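Local coordinates for protein URE2 (PDB 4EXJ), which is of unknown function but belongs to the glutathione S-transferase superfamily and may act in transcription regulation, at residues N100-Y105 with W155-K160; N70-I75 with D165-V170; H83-S88 with I203-V208; S138-F143 with E190-V195. All coordinates share one frame; numbering follows the deposited sequence.

In the fold
The chain first builds the N-terminal domain, whose helix 68-79 supplies 70-75, the opening half of contact 2. The following loop gives 83-88 to contact 3, helix 93-120 gives 100-105 to contact 1, and helix 129-149 gives 138-143 to contact 4. The loops then close in a different order: contact 1 at 155-160, contact 2 at 165-170 on helix 163-179, contact 4 at 190-195, and contact 3 at 203-208. Contact 1 therefore lies within the loops of both contacts 2 and 3, and contact 4 within that of contact 3, while contact 2 crosses contacts 3 and 4, and contacts 1 and 4 cross each other. Contact 2 joins the two domains; the others tie together the helical C-terminal domain.

Contact 1: residues N100-Y105 with W155-K160; sequences NELLFY and WFVGDK
Leu102, on helix 93-120, reaches the loop 155-160 with a single methyl: CD1 lies 3.7 Å from Val157 CG2 and 4.2 Å from Phe156 CD1. Its CG stands anti to the carbonyl carbon (chi1 -71°) and the branch runs on extended, which carries CD1 outward from the helix to the loop. The Leu102 and Val157 side chains run antiparallel past each other and touch only through Leu102 CD1 and Val157 CG2. Phe156 offers its ring obliquely to the same methyl. All three residues are buried, and leucine suits its place by being long enough to carry a methyl across to the loop and wholly apolar. The Phe156 ring also stacks on Phe168 of helix 163-179 and meets Trp198 edge-to-face, which embeds it among the helices. From Val157 to Lys160 the backbone makes a type II' beta turn, with Gly158 at its second position taking the positive phi that glycine accepts readily. The result is a turn-bearing interhelical loop docked on the helical core of a glutathione S-transferase C-terminal domain.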
loop_
_atom_site.group_PDB
_atom_site.type_symbol
_atom_site.label_atom_id
_atom_site.label_comp_id
_atom_site.label_asym_id
_atom_site.label_seq_id
_atom_site.Cartn_x
_atom_site.Cartn_y
_atom_site.Cartn_z
ATOM N N ASN B 100 -10.163 4.020 3.755
ATOM C CA ASN B 100 -9.469 2.968 3.018
ATOM C C ASN B 100 -8.352 3.531 2.148
ATOM O O ASN B 100 -7.244 2.989 2.115
ATOM C CB ASN B 100 -10.457 2.183 2.153
ATOM C CG ASN B 100 -10.215 0.696 2.201
ATOM O OD1 ASN B 100 -10.238 0.085 3.274
ATOM N ND2 ASN B 100 -10.042 0.094 1.038
ATOM N N GLU B 101 -8.635 4.615 1.423
ATOM C CA GLU B 101 -7.607 5.163 0.546
ATOM C C GLU B 101 -6.424 5.663 1.371
ATOM O O GLU B 101 -5.273 5.484 0.964
ATOM C CB GLU B 101 -8.173 6.221 -0.418
ATOM C CG GLU B 101 -8.569 7.505 0.210
ATOM C CD GLU B 101 -9.367 8.405 -0.730
ATOM O OE1 GLU B 101 -9.429 9.625 -0.459
ATOM O OE2 GLU B 101 -9.932 7.896 -1.728
ATOM N N LEU B 102 -6.687 6.302 2.512
ATOM C CA LEU B 102 -5.563 6.798 3.339
ATOM C C LEU B 102 -4.727 5.701 3.963
ATOM O O LEU B 102 -3.515 5.883 4.155
ATOM C CB LEU B 102 -6.023 7.802 4.402
ATOM C CG LEU B 102 -6.424 9.126 3.752
ATOM C CD1 LEU B 102 -7.102 10.005 4.792
ATOM C CD2 LEU B 102 -5.225 9.834 3.135
ATOM N N LEU B 103 -5.331 4.545 4.241
ATOM C CA LEU B 103 -4.552 3.400 4.740
ATOM C C LEU B 103 -3.648 2.846 3.623
ATOM O O LEU B 103 -2.487 2.469 3.862
ATOM C CB LEU B 103 -5.481 2.312 5.273
ATOM C CG LEU B 103 -6.198 2.693 6.570
ATOM C CD1 LEU B 103 -7.246 1.648 6.892
ATOM C CD2 LEU B 103 -5.194 2.828 7.687
ATOM N N PHE B 104 -4.151 2.808 2.391
ATOM C CA PHE B 104 -3.279 2.447 1.267
ATOM C C PHE B 104 -2.185 3.483 1.067
ATOM O O PHE B 104 -1.019 3.131 0.900
ATOM C CB PHE B 104 -4.082 2.250 -0.031
ATOM C CG PHE B 104 -4.632 0.844 -0.186
ATOM C CD1 PHE B 104 -3.841 -0.162 -0.709
ATOM C CD2 PHE B 104 -5.934 0.552 0.190
ATOM C CE1 PHE B 104 -4.349 -1.451 -0.850
ATOM C CE2 PHE B 104 -6.438 -0.732 0.056
ATOM C CZ PHE B 104 -5.645 -1.713 -0.456
ATOM N N TYR B 105 -2.558 4.757 1.124
ATOM C CA TYR B 105 -1.590 5.833 0.926
ATOM C C TYR B 105 -0.479 5.795 1.995
ATOM O O TYR B 105 0.736 5.918 1.678
ATOM C CB TYR B 105 -2.325 7.192 0.962
ATOM C CG TYR B 105 -1.363 8.336 0.726
ATOM C CD1 TYR B 105 -0.645 8.873 1.779
ATOM C CD2 TYR B 105 -1.153 8.847 -0.553
ATOM C CE1 TYR B 105 0.271 9.897 1.573
ATOM C CE2 TYR B 105 -0.243 9.880 -0.775
ATOM C CZ TYR B 105 0.462 10.394 0.301
ATOM O OH TYR B 105 1.392 11.401 0.100
ATOM N N TRP B 155 -8.232 15.930 12.496
ATOM C CA TRP B 155 -7.894 14.523 12.233
ATOM C C TRP B 155 -7.984 14.194 10.750
ATOM O O TRP B 155 -8.557 14.956 9.962
ATOM C CB TRP B 155 -8.820 13.608 13.009
ATOM C CG TRP B 155 -8.876 13.910 14.476
ATOM C CD1 TRP B 155 -9.936 14.470 15.161
ATOM C CD2 TRP B 155 -7.844 13.696 15.442
ATOM N NE1 TRP B 155 -9.626 14.581 16.501
ATOM C CE2 TRP B 155 -8.344 14.127 16.697
ATOM C CE3 TRP B 155 -6.544 13.177 15.375
ATOM C CZ2 TRP B 155 -7.585 14.052 17.867
ATOM C CZ3 TRP B 155 -5.797 13.114 16.540
ATOM C CH2 TRP B 155 -6.320 13.539 17.768
ATOM N N PHE B 156 -7.414 13.050 10.355
ATOM C CA PHE B 156 -7.383 12.725 8.936
ATOM C C PHE B 156 -8.748 12.441 8.342
ATOM O O PHE B 156 -9.009 12.846 7.209
ATOM C CB PHE B 156 -6.437 11.545 8.656
ATOM C CG PHE B 156 -5.021 11.980 8.367
ATOM C CD1 PHE B 156 -4.675 12.505 7.132
ATOM C CD2 PHE B 156 -4.057 11.919 9.364
ATOM C CE1 PHE B 156 -3.360 12.916 6.868
ATOM C CE2 PHE B 156 -2.755 12.352 9.117
ATOM C CZ PHE B 156 -2.410 12.850 7.876
ATOM N N VAL B 157 -9.598 11.775 9.112
ATOM C CA VAL B 157 -10.897 11.329 8.618
ATOM C C VAL B 157 -11.980 11.645 9.637
ATOM O O VAL B 157 -11.867 11.302 10.815
ATOM C CB VAL B 157 -10.907 9.798 8.322
ATOM C CG1 VAL B 157 -12.268 9.356 7.787
ATOM C CG2 VAL B 157 -9.791 9.430 7.312
ATOM N N GLY B 158 -13.046 12.284 9.178
ATOM C CA GLY B 158 -14.173 12.515 10.073
ATOM C C GLY B 158 -13.799 13.488 11.171
ATOM O O GLY B 158 -13.006 14.394 10.950
ATOM N N ASP B 159 -14.389 13.316 12.348
ATOM C CA ASP B 159 -14.203 14.307 13.398
ATOM C C ASP B 159 -13.531 13.754 14.642
ATOM O O ASP B 159 -13.707 14.289 15.735
ATOM C CB ASP B 159 -15.548 14.971 13.749
ATOM C CG ASP B 159 -16.583 13.989 14.285
ATOM O OD1 ASP B 159 -16.310 12.770 14.373
ATOM O OD2 ASP B 159 -17.693 14.455 14.632
ATOM N N LYS B 160 -12.735 12.700 14.487
ATOM C CA LYS B 160 -12.139 12.078 15.647
ATOM C C LYS B 160 -10.905 11.279 15.242
ATOM O O LYS B 160 -10.698 10.981 14.054
ATOM C CB LYS B 160 -13.129 11.145 16.323
ATOM C CG LYS B 160 -13.487 9.940 15.482
ATOM C CD LYS B 160 -14.571 9.113 16.140
ATOM C CE LYS B 160 -15.070 8.018 15.224
ATOM N NZ LYS B 160 -16.246 7.343 15.835
#

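Contact 2: residues N70-I75 with D165-V170; sequences NILLYI and DIAFLV
Leu72 carries this meeting of two helices with both of its terminal methyls. CD1 lies 3.9 Å from Ala167 CB, and CD2 lies 4.2 Å from Ile166 CG2, so the fork of the leucine is shared between consecutive residues of helix 163-179. With chi1 at -79° the CG sits beside the backbone N, and with chi2 at 176° one methyl continues the extended chain; this relaxed shape turns the fork toward the other helix. The two segments come from the two domains: helix 68-79 belongs to the thioredoxin-like N-terminal domain of the glutathione S-transferase fold, and helix 163-179 to the all-helical one. Ala167 has only a methyl to offer, which suits the place where the backbones come nearest, with 8.2 Å between Leu72 CA and Ala167 CA. Ile166 offers its CG2 branch to Leu72; its side chain also touches Phe161, a hydrophobic staple across the start of helix 163-179. There Asp165 accepts the N-H of Thr162, as in the N-capping box known from this family.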
loop_
_atom_site.group_PDB
_atom_site.type_symbol
_atom_site.label_atom_id
_atom_site.label_comp_id
_atom_site.label_asym_id
_atom_site.label_seq_id
_atom_site.Cartn_x
_atom_site.Cartn_y
_atom_site.Cartn_z
ATOM N N ASN B 70 -3.687 -3.491 6.808
ATOM C CA ASN B 70 -4.769 -4.475 6.739
ATOM C C ASN B 70 -5.145 -5.056 8.119
ATOM O O ASN B 70 -6.305 -5.282 8.429
ATOM C CB ASN B 70 -4.342 -5.610 5.806
ATOM C CG ASN B 70 -5.399 -6.667 5.695
ATOM O OD1 ASN B 70 -6.542 -6.373 5.345
ATOM N ND2 ASN B 70 -5.043 -7.895 6.032
ATOM N N ILE B 71 -4.146 -5.325 8.946
ATOM C CA ILE B 71 -4.414 -5.790 10.289
ATOM C C ILE B 71 -5.158 -4.702 11.066
ATOM O O ILE B 71 -6.058 -5.006 11.829
ATOM C CB ILE B 71 -3.118 -6.220 10.981
ATOM C CG1 ILE B 71 -2.525 -7.410 10.214
ATOM C CG2 ILE B 71 -3.379 -6.536 12.464
ATOM C CD1 ILE B 71 -1.037 -7.715 10.594
ATOM N N LEU B 72 -4.805 -3.434 10.861
ATOM C CA LEU B 72 -5.582 -2.360 11.469
ATOM C C LEU B 72 -7.062 -2.532 11.149
ATOM O O LEU B 72 -7.927 -2.420 12.035
ATOM C CB LEU B 72 -5.100 -0.971 11.001
ATOM C CG LEU B 72 -3.828 -0.459 11.686
ATOM C CD1 LEU B 72 -3.386 0.882 11.073
ATOM C CD2 LEU B 72 -3.997 -0.316 13.200
ATOM N N LEU B 73 -7.351 -2.748 9.866
ATOM C CA LEU B 73 -8.745 -2.912 9.412
ATOM C C LEU B 73 -9.404 -4.140 10.037
ATOM O O LEU B 73 -10.571 -4.091 10.463
ATOM C CB LEU B 73 -8.817 -2.978 7.887
ATOM C CG LEU B 73 -8.592 -1.616 7.225
ATOM C CD1 LEU B 73 -8.137 -1.720 5.765
ATOM C CD2 LEU B 73 -9.911 -0.811 7.343
ATOM N N TYR B 74 -8.657 -5.228 10.094
ATOM C CA TYR B 74 -9.166 -6.471 10.662
ATOM C C TYR B 74 -9.487 -6.317 12.139
ATOM O O TYR B 74 -10.545 -6.743 12.592
ATOM C CB TYR B 74 -8.170 -7.605 10.474
ATOM C CG TYR B 74 -8.641 -8.858 11.167
ATOM C CD1 TYR B 74 -9.460 -9.762 10.501
ATOM C CD2 TYR B 74 -8.310 -9.098 12.498
ATOM C CE1 TYR B 74 -9.922 -10.915 11.145
ATOM C CE2 TYR B 74 -8.760 -10.239 13.147
ATOM C CZ TYR B 74 -9.563 -11.140 12.462
ATOM O OH TYR B 74 -10.017 -12.269 13.119
ATOM N N ILE B 75 -8.575 -5.705 12.895
ATOM C CA ILE B 75 -8.780 -5.518 14.328
ATOM C C ILE B 75 -9.963 -4.605 14.601
ATOM O O ILE B 75 -10.788 -4.895 15.462
ATOM C CB ILE B 75 -7.512 -4.995 15.029
ATOM C CG1 ILE B 75 -6.451 -6.103 15.054
ATOM C CG2 ILE B 75 -7.861 -4.501 16.437
ATOM C CD1 ILE B 75 -5.026 -5.633 15.399
ATOM N N ASP B 165 -5.302 7.936 11.686
ATOM C CA ASP B 165 -4.364 8.656 12.539
ATOM C C ASP B 165 -3.352 7.728 13.193
ATOM O O ASP B 165 -2.199 8.110 13.331
ATOM C CB ASP B 165 -5.083 9.481 13.607
ATOM C CG ASP B 165 -6.105 10.426 12.997
ATOM O OD1 ASP B 165 -5.704 11.419 12.337
ATOM O OD2 ASP B 165 -7.307 10.120 13.142
ATOM N N ILE B 166 -3.777 6.534 13.606
ATOM C CA ILE B 166 -2.821 5.567 14.147
ATOM C C ILE B 166 -1.766 5.231 13.084
ATOM O O ILE B 166 -0.558 5.254 13.377
ATOM C CB ILE B 166 -3.508 4.285 14.612
ATOM C CG1 ILE B 166 -4.454 4.575 15.791
ATOM C CG2 ILE B 166 -2.496 3.220 15.008
ATOM C CD1 ILE B 166 -5.322 3.379 16.166
ATOM N N ALA B 167 -2.197 4.916 11.866
ATOM C CA ALA B 167 -1.222 4.531 10.835
ATOM C C ALA B 167 -0.196 5.669 10.619
ATOM O O ALA B 167 1.030 5.451 10.667
ATOM C CB ALA B 167 -1.926 4.166 9.536
ATOM N N PHE B 168 -0.666 6.870 10.370
ATOM C CA PHE B 168 0.229 7.974 10.151
ATOM C C PHE B 168 1.097 8.348 11.387
ATOM O O PHE B 168 2.252 8.638 11.251
ATOM C CB PHE B 168 -0.545 9.205 9.654
ATOM C CG PHE B 168 -0.857 9.215 8.179
ATOM C CD1 PHE B 168 0.117 9.449 7.244
ATOM C CD2 PHE B 168 -2.135 9.021 7.729
ATOM C CE1 PHE B 168 -0.200 9.498 5.914
ATOM C CE2 PHE B 168 -2.428 9.072 6.394
ATOM C CZ PHE B 168 -1.452 9.286 5.493
ATOM N N LEU B 169 0.510 8.357 12.574
ATOM C CA LEU B 169 1.267 8.712 13.762
ATOM C C LEU B 169 2.405 7.741 14.086
ATOM O O LEU B 169 3.460 8.138 14.490
ATOM C CB LEU B 169 0.362 8.926 14.975
ATOM C CG LEU B 169 -0.039 7.752 15.813
ATOM C CD1 LEU B 169 1.048 7.334 16.721
ATOM C CD2 LEU B 169 -1.249 8.116 16.589
ATOM N N VAL B 170 2.148 6.465 13.912
ATOM C CA VAL B 170 3.188 5.501 14.148
ATOM C C VAL B 170 4.368 5.656 13.167
ATOM O O VAL B 170 5.495 5.611 13.569
ATOM C CB VAL B 170 2.639 4.070 14.134
ATOM C CG1 VAL B 170 3.739 3.061 14.166
ATOM C CG2 VAL B 170 1.722 3.867 15.284
#

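Contact 3: residues H83-S88 with I203-V208; sequences HKFFYS and IAFENV
Lys84 and Glu206 form a salt bridge, and the lysine can be followed outward to it. CB sets off toward 203-208, and CG, anti to the backbone N (chi1 178°), lies over the centre of the Phe85 ring, 3.7 Å above its plane. The methylenes thus rest partly on an aromatic face before the chain runs on fully extended through CD. CE comes within 3.6 Å of Glu206 OE2, and NZ donates a hydrogen bond of 2.9 Å to Glu206 OE2, which receives it on its syn lone pair, the side of the other oxygen. A second path runs through a water, which accepts from Lys84 NZ at 2.6 Å and donates to Glu206 OE1 at 2.7 Å, so both carboxylate oxygens are joined to one ammonium. Lysine and glutamate, long and flexible, suit this exposed border, where the two chains point at each other from facing loops. The loop holding Glu206 is a type II' beta turn from Phe205 to Val208, just after helix 193-203; it packs here against the loop that leads from helix 68-79 into the C-terminal domain of the glutathione S-transferase fold. Beneath the ion pair, Phe205 CE2 touches Phe85 CE1 at 3.6 Å, at the edge of the Phe85 ring and near its plane. The Phe85 ring is buried further by Leu20 and Leu23 of helix 15-23, while Phe205 stacks on Phe161.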
loop_
_atom_site.group_PDB
_atom_site.type_symbol
_atom_site.label_atom_id
_atom_site.label_comp_id
_atom_site.label_asym_id
_atom_site.label_seq_id
_atom_site.Cartn_x
_atom_site.Cartn_y
_atom_site.Cartn_z
ATOM N N HIS B 83 -17.358 1.033 17.077
ATOM C CA HIS B 83 -16.766 1.859 16.020
ATOM C C HIS B 83 -16.174 3.121 16.608
ATOM O O HIS B 83 -16.434 4.240 16.129
ATOM C CB HIS B 83 -17.813 2.212 14.960
ATOM C CG HIS B 83 -18.365 1.018 14.248
ATOM N ND1 HIS B 83 -18.854 1.080 12.962
ATOM C CD2 HIS B 83 -18.488 -0.273 14.635
ATOM C CE1 HIS B 83 -19.263 -0.122 12.590
ATOM N NE2 HIS B 83 -19.051 -0.960 13.587
ATOM N N LYS B 84 -15.382 2.968 17.662
ATOM C CA LYS B 84 -14.714 4.137 18.232
ATOM C C LYS B 84 -13.619 4.688 17.300
ATOM O O LYS B 84 -13.418 5.907 17.204
ATOM C CB LYS B 84 -14.107 3.795 19.597
ATOM C CG LYS B 84 -13.340 4.938 20.251
ATOM C CD LYS B 84 -12.927 4.562 21.670
ATOM C CE LYS B 84 -12.210 5.720 22.364
ATOM N NZ LYS B 84 -11.757 5.340 23.723
ATOM N N PHE B 85 -12.942 3.784 16.602
ATOM C CA PHE B 85 -11.722 4.134 15.864
ATOM C C PHE B 85 -11.808 3.929 14.367
ATOM O O PHE B 85 -10.791 3.992 13.672
ATOM C CB PHE B 85 -10.526 3.344 16.411
ATOM C CG PHE B 85 -10.207 3.655 17.855
ATOM C CD1 PHE B 85 -9.764 4.921 18.218
ATOM C CD2 PHE B 85 -10.354 2.681 18.838
ATOM C CE1 PHE B 85 -9.462 5.226 19.544
ATOM C CE2 PHE B 85 -10.071 2.976 20.179
ATOM C CZ PHE B 85 -9.621 4.258 20.527
ATOM N N PHE B 86 -13.003 3.692 13.842
ATOM C CA PHE B 86 -13.112 3.552 12.399
ATOM C C PHE B 86 -14.528 3.755 11.957
ATOM O O PHE B 86 -15.448 3.776 12.784
ATOM C CB PHE B 86 -12.600 2.180 11.920
ATOM C CG PHE B 86 -13.608 1.049 12.040
ATOM C CD1 PHE B 86 -14.061 0.615 13.287
ATOM C CD2 PHE B 86 -14.078 0.403 10.907
ATOM C CE1 PHE B 86 -14.964 -0.444 13.390
ATOM C CE2 PHE B 86 -14.993 -0.650 11.005
ATOM C CZ PHE B 86 -15.434 -1.067 12.250
ATOM N N TYR B 87 -14.677 3.900 10.647
ATOM C CA TYR B 87 -15.985 4.032 10.018
ATOM C C TYR B 87 -16.276 2.800 9.155
ATOM O O TYR B 87 -15.425 2.332 8.404
ATOM C CB TYR B 87 -16.013 5.298 9.187
ATOM C CG TYR B 87 -15.906 6.567 9.989
ATOM C CD1 TYR B 87 -17.025 7.109 10.617
ATOM C CD2 TYR B 87 -14.683 7.228 10.137
ATOM C CE1 TYR B 87 -16.935 8.272 11.361
ATOM C CE2 TYR B 87 -14.592 8.402 10.878
ATOM C CZ TYR B 87 -15.721 8.914 11.487
ATOM O OH TYR B 87 -15.636 10.077 12.221
ATOM N N SER B 88 -17.485 2.258 9.269
ATOM C CA SER B 88 -17.822 1.088 8.469
ATOM C C SER B 88 -18.529 1.545 7.190
ATOM O O SER B 88 -18.978 2.682 7.080
ATOM C CB SER B 88 -18.692 0.092 9.259
ATOM O OG SER B 88 -20.016 0.576 9.358
ATOM N N ILE B 203 -0.205 12.003 19.122
ATOM C CA ILE B 203 0.683 11.351 20.062
ATOM C C ILE B 203 0.169 11.527 21.502
ATOM O O ILE B 203 0.408 10.672 22.362
ATOM C CB ILE B 203 2.138 11.868 19.912
ATOM C CG1 ILE B 203 3.125 10.888 20.548
ATOM C CG2 ILE B 203 2.309 13.278 20.463
ATOM C CD1 ILE B 203 3.311 9.625 19.732
ATOM N N ALA B 204 -0.572 12.613 21.723
ATOM C CA ALA B 204 -1.151 12.929 23.028
ATOM C C ALA B 204 -2.472 12.197 23.324
ATOM O O ALA B 204 -3.017 12.297 24.432
ATOM C CB ALA B 204 -1.361 14.444 23.140
ATOM N N PHE B 205 -3.000 11.477 22.334
ATOM C CA PHE B 205 -4.275 10.775 22.499
ATOM C C PHE B 205 -4.161 9.638 23.502
ATOM O O PHE B 205 -3.306 8.746 23.359
ATOM C CB PHE B 205 -4.763 10.231 21.149
ATOM C CG PHE B 205 -6.128 9.620 21.201
ATOM C CD1 PHE B 205 -7.261 10.415 21.160
ATOM C CD2 PHE B 205 -6.279 8.253 21.290
ATOM C CE1 PHE B 205 -8.528 9.855 21.213
ATOM C CE2 PHE B 205 -7.547 7.680 21.353
ATOM C CZ PHE B 205 -8.671 8.481 21.308
ATOM N N GLU B 206 -5.017 9.664 24.531
ATOM C CA GLU B 206 -5.040 8.597 25.544
ATOM C C GLU B 206 -3.641 8.111 25.912
ATOM O O GLU B 206 -2.788 8.920 26.276
ATOM C CB GLU B 206 -5.962 7.451 25.128
ATOM C CG GLU B 206 -7.418 7.932 24.957
ATOM C CD GLU B 206 -8.392 6.836 24.572
ATOM O OE1 GLU B 206 -8.010 5.648 24.545
ATOM O OE2 GLU B 206 -9.571 7.168 24.313
ATOM N N ASN B 207 -3.400 6.803 25.830
ATOM C CA ASN B 207 -2.093 6.275 26.226
ATOM C C ASN B 207 -1.204 5.862 25.046
ATOM O O ASN B 207 -0.319 5.024 25.203
ATOM C CB ASN B 207 -2.236 5.114 27.219
ATOM C CG ASN B 207 -3.042 3.969 26.670
ATOM O OD1 ASN B 207 -3.861 4.142 25.768
ATOM N ND2 ASN B 207 -2.804 2.777 27.204
ATOM N N VAL B 208 -1.444 6.475 23.889
ATOM C CA VAL B 208 -0.664 6.199 22.672
ATOM C C VAL B 208 0.826 6.373 22.921
ATOM O O VAL B 208 1.608 5.493 22.585
ATOM C CB VAL B 208 -1.130 7.074 21.491
ATOM C CG1 VAL B 208 -0.119 7.016 20.327
ATOM C CG2 VAL B 208 -2.518 6.608 21.019
HETATM O O HOH W 1 -9.744 3.678 24.082
#

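Contact 4: residues S138-F143 with E190-V195; sequences SFEKVF and ENFPNV
Phe192 is the first residue of 190-195 to touch 138-143, and Asn191 just before it backs one face of its ring with CB. On the opposite face Phe143 CB stands 3.5 Å from the centroid of the Phe192 ring and only 3° off the ring normal, a well-centred CH-pi contact. The two phenylalanine rings themselves meet obliquely, their planes at 45°. At the rim of the Phe192 ring, Glu140 brings OE1 to 3.5 Å from Phe192 CZ, near the ring plane; the bend of the glutamate chain at chi2 (-69°) turns its carboxylate in this direction. Phe192 also occupies the N-cap position of helix 193-203. Pro193, with no N-H to offer, fits the first turn of that helix, and the backbone N-H groups of Asn194 and Val195 are both taken by the Glu147 carboxylate, further along helix 129-149. Val195 ends the walk: its CG2 lies 3.9 Å from Phe143 O, and its CG1 lies 4.4 Å from Phe143 CD1, where a beta-branched residue adds bulk close to the backbone. Between the two segments the contact is mainly apolar and aromatic, without a hydrogen bond; Glu147 supplies those between the helices. A carboxylate at the ring edge, where the C-H groups carry slight positive charge, is probably mildly favourable, unlike one above the electron-rich face.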
loop_
_atom_site.group_PDB
_atom_site.type_symbol
_atom_site.label_atom_id
_atom_site.label_comp_id
_atom_site.label_asym_id
_atom_site.label_seq_id
_atom_site.Cartn_x
_atom_site.Cartn_y
_atom_site.Cartn_z
ATOM N N SER B 138 10.912 11.872 -1.304
ATOM C CA SER B 138 9.669 11.150 -0.974
ATOM C C SER B 138 9.021 11.702 0.296
ATOM O O SER B 138 7.796 11.787 0.393
ATOM C CB SER B 138 9.910 9.643 -0.838
ATOM O OG SER B 138 10.246 9.089 -2.093
ATOM N N PHE B 139 9.833 12.075 1.286
ATOM C CA PHE B 139 9.289 12.666 2.504
ATOM C C PHE B 139 8.690 14.033 2.181
ATOM O O PHE B 139 7.650 14.399 2.690
ATOM C CB PHE B 139 10.398 12.901 3.532
ATOM C CG PHE B 139 10.678 11.719 4.422
ATOM C CD1 PHE B 139 9.655 11.110 5.142
ATOM C CD2 PHE B 139 11.976 11.264 4.599
ATOM C CE1 PHE B 139 9.901 10.041 5.984
ATOM C CE2 PHE B 139 12.245 10.161 5.441
ATOM C CZ PHE B 139 11.214 9.553 6.129
ATOM N N GLU B 140 9.396 14.799 1.369
ATOM C CA GLU B 140 8.898 16.112 0.973
ATOM C C GLU B 140 7.498 16.011 0.356
ATOM O O GLU B 140 6.599 16.813 0.673
ATOM C CB GLU B 140 9.872 16.748 -0.010
ATOM C CG GLU B 140 11.172 17.157 0.671
ATOM C CD GLU B 140 10.970 18.330 1.625
ATOM O OE1 GLU B 140 9.850 18.888 1.658
ATOM O OE2 GLU B 140 11.928 18.699 2.338
ATOM N N LYS B 141 7.321 15.025 -0.522
ATOM C CA LYS B 141 6.023 14.800 -1.165
ATOM C C LYS B 141 4.955 14.374 -0.179
ATOM O O LYS B 141 3.817 14.853 -0.245
ATOM C CB LYS B 141 6.117 13.713 -2.240
ATOM C CG LYS B 141 6.690 14.200 -3.563
ATOM C CD LYS B 141 6.890 13.048 -4.544
ATOM C CE LYS B 141 7.708 13.499 -5.758
ATOM N NZ LYS B 141 8.198 12.352 -6.582
ATOM N N VAL B 142 5.295 13.419 0.691
ATOM C CA VAL B 142 4.310 12.923 1.640
ATOM C C VAL B 142 3.868 14.025 2.611
ATOM O O VAL B 142 2.693 14.131 2.931
ATOM C CB VAL B 142 4.779 11.592 2.352
ATOM C CG1 VAL B 142 5.675 11.849 3.525
ATOM C CG2 VAL B 142 3.576 10.750 2.788
ATOM N N PHE B 143 4.807 14.865 3.060
ATOM C CA PHE B 143 4.450 15.911 3.997
ATOM C C PHE B 143 3.617 17.005 3.331
ATOM O O PHE B 143 2.684 17.502 3.954
ATOM C CB PHE B 143 5.694 16.493 4.704
ATOM C CG PHE B 143 6.339 15.517 5.657
ATOM C CD1 PHE B 143 5.555 14.768 6.517
ATOM C CD2 PHE B 143 7.706 15.331 5.670
ATOM C CE1 PHE B 143 6.127 13.853 7.393
ATOM C CE2 PHE B 143 8.278 14.399 6.541
ATOM C CZ PHE B 143 7.478 13.680 7.399
ATOM N N GLU B 190 8.716 24.053 10.979
ATOM C CA GLU B 190 8.911 25.184 10.086
ATOM C C GLU B 190 8.021 25.170 8.842
ATOM O O GLU B 190 7.270 26.116 8.607
ATOM C CB GLU B 190 10.381 25.240 9.667
ATOM C CG GLU B 190 11.351 25.092 10.835
ATOM C CD GLU B 190 12.738 24.650 10.401
ATOM O OE1 GLU B 190 13.598 24.440 11.284
ATOM O OE2 GLU B 190 12.970 24.507 9.181
ATOM N N ASN B 191 8.095 24.105 8.046
ATOM C CA ASN B 191 7.416 24.114 6.746
ATOM C C ASN B 191 6.087 23.368 6.674
ATOM O O ASN B 191 5.354 23.526 5.714
ATOM C CB ASN B 191 8.346 23.620 5.633
ATOM C CG ASN B 191 9.471 24.589 5.342
ATOM O OD1 ASN B 191 10.635 24.316 5.650
ATOM N ND2 ASN B 191 9.129 25.738 4.772
ATOM N N PHE B 192 5.779 22.565 7.687
ATOM C CA PHE B 192 4.558 21.758 7.666
ATOM C C PHE B 192 3.805 21.871 8.992
ATOM O O PHE B 192 3.664 20.900 9.760
ATOM C CB PHE B 192 4.888 20.290 7.310
ATOM C CG PHE B 192 5.659 20.132 6.027
ATOM C CD1 PHE B 192 5.013 20.238 4.787
ATOM C CD2 PHE B 192 7.033 19.866 6.034
ATOM C CE1 PHE B 192 5.699 20.093 3.616
ATOM C CE2 PHE B 192 7.730 19.709 4.830
ATOM C CZ PHE B 192 7.056 19.836 3.618
ATOM N N PRO B 193 3.311 23.077 9.296
ATOM C CA PRO B 193 2.708 23.336 10.605
ATOM C C PRO B 193 1.436 22.545 10.888
ATOM O O PRO B 193 1.199 22.177 12.032
ATOM C CB PRO B 193 2.407 24.852 10.565
ATOM C CG PRO B 193 2.457 25.218 9.116
ATOM C CD PRO B 193 3.486 24.313 8.512
ATOM N N ASN B 194 0.632 22.275 9.865
ATOM C CA ASN B 194 -0.551 21.454 10.067
ATOM C C ASN B 194 -0.171 20.033 10.492
ATOM O O ASN B 194 -0.829 19.452 11.360
ATOM C CB ASN B 194 -1.407 21.359 8.808
ATOM C CG ASN B 194 -1.990 22.692 8.377
ATOM O OD1 ASN B 194 -2.039 23.648 9.148
ATOM N ND2 ASN B 194 -2.450 22.750 7.132
ATOM N N VAL B 195 0.856 19.473 9.847
ATOM C CA VAL B 195 1.270 18.113 10.196
ATOM C C VAL B 195 1.860 18.091 11.594
ATOM O O VAL B 195 1.606 17.179 12.367
ATOM C CB VAL B 195 2.251 17.526 9.178
ATOM C CG1 VAL B 195 2.572 16.044 9.550
ATOM C CG2 VAL B 195 1.670 17.665 7.759
#